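RNA-binding protein 12 (Homo sapiens, PDB 2EK1) probably binds RNA through its RNA recognition motif. Local coordinates at residues T16-Q21 with A60-E65; V27-I32 with G44-K49. All coordinates share one frame; numbering follows the deposited sequence.

Interaction 1: residues T16-Q21 with A60-E65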
# COMPACT_ATOMS: atom_id res chain seq x y z
N THR A 16 9.40 -9.59 1.27
CA THR A 16 9.69 -8.48 2.16
C THR A 16 9.24 -7.24 1.46
O THR A 16 9.48 -7.09 0.25
CB THR A 16 11.16 -8.49 2.47
OG1 THR A 16 11.89 -8.42 1.25
CG2 THR A 16 11.50 -9.85 3.10
N VAL A 17 8.61 -6.38 2.22
CA VAL A 17 8.04 -5.18 1.64
C VAL A 17 8.87 -3.97 1.93
O VAL A 17 9.36 -3.78 3.06
CB VAL A 17 6.59 -4.90 2.23
CG1 VAL A 17 6.12 -3.52 1.81
CG2 VAL A 17 5.65 -5.99 1.91
N ILE A 18 9.07 -3.14 0.93
CA ILE A 18 9.81 -1.91 1.20
C ILE A 18 8.87 -0.69 0.95
O ILE A 18 7.84 -0.80 0.36
CB ILE A 18 11.00 -1.73 0.22
CG1 ILE A 18 10.43 -1.54 -1.21
CG2 ILE A 18 12.00 -2.99 0.29
CD1 ILE A 18 11.42 -0.89 -2.21
N LYS A 19 9.31 0.47 1.35
CA LYS A 19 8.60 1.70 1.10
C LYS A 19 9.33 2.52 0.10
O LYS A 19 10.59 2.57 0.06
CB LYS A 19 8.44 2.48 2.40
CG LYS A 19 7.39 1.90 3.25
CD LYS A 19 7.03 2.89 4.45
CE LYS A 19 7.58 4.34 4.26
NZ LYS A 19 7.79 4.91 5.69
N VAL A 20 8.54 3.25 -0.69
CA VAL A 20 9.02 4.13 -1.75
C VAL A 20 8.35 5.45 -1.46
O VAL A 20 7.14 5.51 -1.19
CB VAL A 20 8.53 3.55 -3.10
CG1 VAL A 20 9.06 4.35 -4.30
CG2 VAL A 20 8.99 2.04 -3.20
N GLN A 21 9.11 6.54 -1.51
CA GLN A 21 8.57 7.87 -1.19
C GLN A 21 9.17 8.88 -2.18
O GLN A 21 10.22 8.62 -2.80
CB GLN A 21 9.03 8.31 0.23
CG GLN A 21 8.36 7.62 1.40
CD GLN A 21 9.01 8.02 2.71
OE1 GLN A 21 10.11 7.57 3.02
NE2 GLN A 21 8.34 8.89 3.46
N ALA A 60 4.55 4.55 -1.77
CA ALA A 60 4.10 3.23 -2.21
C ALA A 60 4.80 2.15 -1.38
O ALA A 60 5.76 2.45 -0.66
CB ALA A 60 4.41 3.06 -3.59
N MSE A 61 4.30 0.94 -1.44
CA MSE A 61 4.84 -0.22 -0.76
C MSE A 61 4.95 -1.12 -1.97
O MSE A 61 4.08 -1.11 -2.88
CB MSE A 61 3.83 -0.81 0.22
CG MSE A 61 3.35 0.18 1.26
SE MSE A 61 2.17 -0.73 2.50
CE MSE A 61 3.70 -1.30 3.52
N VAL A 62 6.02 -1.89 -1.97
CA VAL A 62 6.32 -2.78 -3.06
C VAL A 62 7.05 -4.01 -2.42
O VAL A 62 7.76 -3.88 -1.38
CB VAL A 62 7.19 -1.94 -4.02
CG1 VAL A 62 8.47 -2.54 -4.27
CG2 VAL A 62 6.41 -1.50 -5.24
N ALA A 63 6.86 -5.19 -2.99
CA ALA A 63 7.46 -6.39 -2.36
C ALA A 63 8.36 -7.18 -3.30
O ALA A 63 8.23 -7.12 -4.46
CB ALA A 63 6.40 -7.29 -1.79
N PHE A 64 9.26 -7.95 -2.69
CA PHE A 64 10.22 -8.75 -3.40
C PHE A 64 10.13 -10.13 -2.75
O PHE A 64 9.74 -10.28 -1.55
CB PHE A 64 11.64 -8.17 -3.15
CG PHE A 64 11.81 -6.76 -3.64
CD1 PHE A 64 12.33 -6.50 -4.92
CD2 PHE A 64 11.41 -5.72 -2.88
CE1 PHE A 64 12.45 -5.22 -5.40
CE2 PHE A 64 11.54 -4.39 -3.38
CZ PHE A 64 12.05 -4.16 -4.64
N GLU A 65 10.53 -11.10 -3.55
CA GLU A 65 10.51 -12.48 -3.16
C GLU A 65 11.34 -12.84 -1.98
O GLU A 65 10.98 -13.69 -1.23
CB GLU A 65 10.90 -13.40 -4.34
CG GLU A 65 9.92 -13.31 -5.57
CD GLU A 65 8.48 -13.71 -5.26
OE1 GLU A 65 7.67 -13.95 -6.21
OE2 GLU A 65 8.12 -13.78 -4.05

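Interaction 2: residues V27-I32 with G44-K49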
# COMPACT_ATOMS: atom_id res chain seq x y z
N VAL A 27 2.98 9.32 -11.24
CA VAL A 27 3.55 8.01 -11.40
C VAL A 27 2.49 6.91 -11.76
O VAL A 27 1.33 6.97 -11.34
CB VAL A 27 4.37 7.60 -10.11
CG1 VAL A 27 3.45 7.27 -8.96
CG2 VAL A 27 5.29 6.42 -10.40
N SER A 28 2.90 5.91 -12.52
CA SER A 28 1.99 4.83 -12.83
C SER A 28 2.56 3.54 -12.29
O SER A 28 3.76 3.47 -12.05
CB SER A 28 1.91 4.73 -14.35
OG SER A 28 3.18 4.28 -14.81
N ILE A 29 1.73 2.50 -12.18
CA ILE A 29 2.22 1.20 -11.80
C ILE A 29 3.36 0.79 -12.78
O ILE A 29 4.39 0.30 -12.34
CB ILE A 29 1.14 0.19 -11.91
CG1 ILE A 29 -0.04 0.75 -11.06
CG2 ILE A 29 1.61 -1.23 -11.49
CD1 ILE A 29 0.30 0.97 -9.60
N ASP A 30 3.21 1.06 -14.08
CA ASP A 30 4.29 0.65 -15.01
C ASP A 30 5.64 1.32 -14.70
O ASP A 30 6.65 0.65 -14.72
CB ASP A 30 3.87 0.93 -16.45
CG ASP A 30 2.84 -0.08 -16.92
OD1 ASP A 30 3.09 -1.29 -16.71
OD2 ASP A 30 1.80 0.33 -17.46
N GLU A 31 5.63 2.62 -14.45
CA GLU A 31 6.83 3.37 -14.09
C GLU A 31 7.47 2.82 -12.84
O GLU A 31 8.73 2.85 -12.73
CB GLU A 31 6.53 4.87 -13.93
CG GLU A 31 6.16 5.54 -15.28
CD GLU A 31 5.60 6.97 -15.12
OE1 GLU A 31 5.61 7.70 -16.14
OE2 GLU A 31 5.14 7.35 -14.03
N ILE A 32 6.65 2.30 -11.90
CA ILE A 32 7.21 1.72 -10.70
C ILE A 32 7.87 0.43 -11.05
O ILE A 32 9.00 0.10 -10.56
CB ILE A 32 6.11 1.52 -9.60
CG1 ILE A 32 5.71 2.91 -9.01
CG2 ILE A 32 6.67 0.72 -8.46
CD1 ILE A 32 4.50 2.89 -8.15
N GLY A 44 2.45 -7.81 -8.86
CA GLY A 44 1.09 -7.47 -8.39
C GLY A 44 1.11 -7.02 -6.91
O GLY A 44 0.05 -6.97 -6.25
N SER A 45 2.29 -6.60 -6.42
CA SER A 45 2.48 -6.22 -5.00
C SER A 45 2.46 -4.71 -4.81
O SER A 45 2.57 -4.24 -3.68
CB SER A 45 3.86 -6.74 -4.45
OG SER A 45 4.96 -5.92 -4.96
N VAL A 46 2.34 -3.93 -5.88
CA VAL A 46 2.45 -2.48 -5.67
C VAL A 46 1.15 -1.89 -5.05
O VAL A 46 0.05 -2.22 -5.55
CB VAL A 46 2.63 -1.74 -7.00
CG1 VAL A 46 2.71 -0.23 -6.74
CG2 VAL A 46 3.89 -2.22 -7.75
N CYS A 47 1.27 -1.06 -4.01
CA CYS A 47 0.04 -0.36 -3.50
C CYS A 47 0.49 1.08 -3.40
O CYS A 47 1.62 1.32 -3.04
CB CYS A 47 -0.46 -0.94 -2.15
SG CYS A 47 0.53 -0.39 -0.80
N LEU A 48 -0.38 2.03 -3.71
CA LEU A 48 -0.08 3.41 -3.73
C LEU A 48 -0.86 4.03 -2.60
O LEU A 48 -2.09 3.74 -2.44
CB LEU A 48 -0.59 4.06 -5.00
CG LEU A 48 0.02 3.64 -6.37
CD1 LEU A 48 -0.62 4.46 -7.46
CD2 LEU A 48 1.58 3.84 -6.45
N LYS A 49 -0.20 4.94 -1.86
CA LYS A 49 -0.88 5.56 -0.76
C LYS A 49 -1.63 6.84 -1.18
O LYS A 49 -1.21 7.55 -2.07
CB LYS A 49 0.13 5.87 0.38
CG LYS A 49 0.58 4.62 1.09
CD LYS A 49 1.75 4.89 2.11
CE LYS A 49 1.85 3.71 2.96
NZ LYS A 49 2.97 3.87 3.88

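Interaction 1: residues T16-Q21 with A60-E65
Ile18 packs alongside Val62 and reaches over to Phe64 on one face of an antiparallel strand pair. Its CG1 sits between the backbone N and the carbonyl carbon (chi1 65°), so that the chain runs the same way as Val62, with Ile18 CG1 3.8 Å from Val62 CG1. The extended end then meets the rim of the Phe64 ring, Ile18 CD1 lying 3.7 Å from Phe64 CE2 near the ring plane; Thr16 O also approaches that edge in plane. Val20 and Ala60 continue this face, Val20 CB against Ala60 CB at 4.2 Å. Cutting Ile18 back to an alanine would probably leave the Phe64 edge and Val62 CG1 without their shared neighbour, opening a gap under helix 67-77, where Ile18 also touches Val74. On the other face Val17 CG1 meets the terminal CE of the selenomethionine Met61 at 3.7 Å, and Val17 CG2 lies beside Ala63 CB.

Beneath the side chains, three hydrogen-bonded pairs fix the register: Thr16 with Phe64, Ile18 with Val62 and Val20 with Ala60, each bonded in both directions. The bond from Ile18 N to Val62 O is 2.8 Å long and close to linear (165° at the hydrogen). In the non-hydrogen-bonded pairs between, Val17 with Ala63 and Lys19 with Met61, CA-H groups point at carbonyl oxygens, as from Met61 CA to Ile18 O at 3.3 Å. Thr16 OG1 is engaged by Ser66 O.

These are the two central strands of the RNA recognition motif. Lys19 and Met61 stand on the probable RNA-binding face, where canonical members carry aromatic rings, so canonical ring-on-base stacking at these two positions is unlikely; the Ile18, Val20, Val62 and Phe64 face is mainly apolar and packs on helix 67-77 and its surroundings.

Interaction 2: residues V27-I32 with G44-K49
Ile29 and Ile32 meet Val46 and Leu48 through methyl groups alone, with no ring or other flat side chain at the interface. A flat group that is held, though on the side away from the strand, is the Glu31 carboxylate: Ser28 N approaches Glu31 OE2 from above the plane (44° out of it) at 3.1 Å. In return Glu31 N donates to Ser28 OG at 3.0 Å, nearly straight. This capping box holds the first turn of helix 29-35.

Across the contact, Ile32 extends its outer chain (chi2 169°), bringing Ile32 CD1 to 3.5 Å from Leu48 CD2 as the two side chains run past one another from opposing sides. The same Ile32 CD1 lies 3.9 Å from Val46 CG1, while its CG2 branch faces Val46 CG2. Ile29 is bent instead (chi2 -60°), and Ile29 CD1 settles 3.9 Å from Val46 CG1. A looser contact, at 4.2 Å, joins Ile29 CD1 to Leu48 CD1. Val46 CG1 is thus shared by the ends of both isoleucines.

Met23 touches both Ile32 and Leu48. Cys47, turned away from the helix, forms a disulfide with Cys47 of the second subunit, and strand 47-50 pairs antiparallel with its counterpart there. Between 27-32 and 44-49 the contact is apolar packing, which implies a fit set by shape, whereas the directional bonds lie in the helix cap and in the sheet.

In the fold
Interactions 1 and 2 lie about 10 Å apart, centre to centre, and meet at strand 59-64, which belongs to interaction 1 and pairs on its other edge with 47-50. Met61 O probably accepts from Cys47 N at 3.0 Å, and Ser45 OG lies 2.8 Å from Ala63 N, a probable hydrogen bond. Below the sheet Val62 CG2 and Val46 CG2 are 3.6 Å apart. Ile32 of helix 29-35 touches Val62, while Ile18 and Phe64 touch Val74 and Ala73 of helix 67-77, as expected of an RNA recognition motif. Residues 47-49 continue the sheet into the second subunit, where a Cys47-Cys47 disulfide also joins the chains, beside Met61 on the probable RNA-binding face.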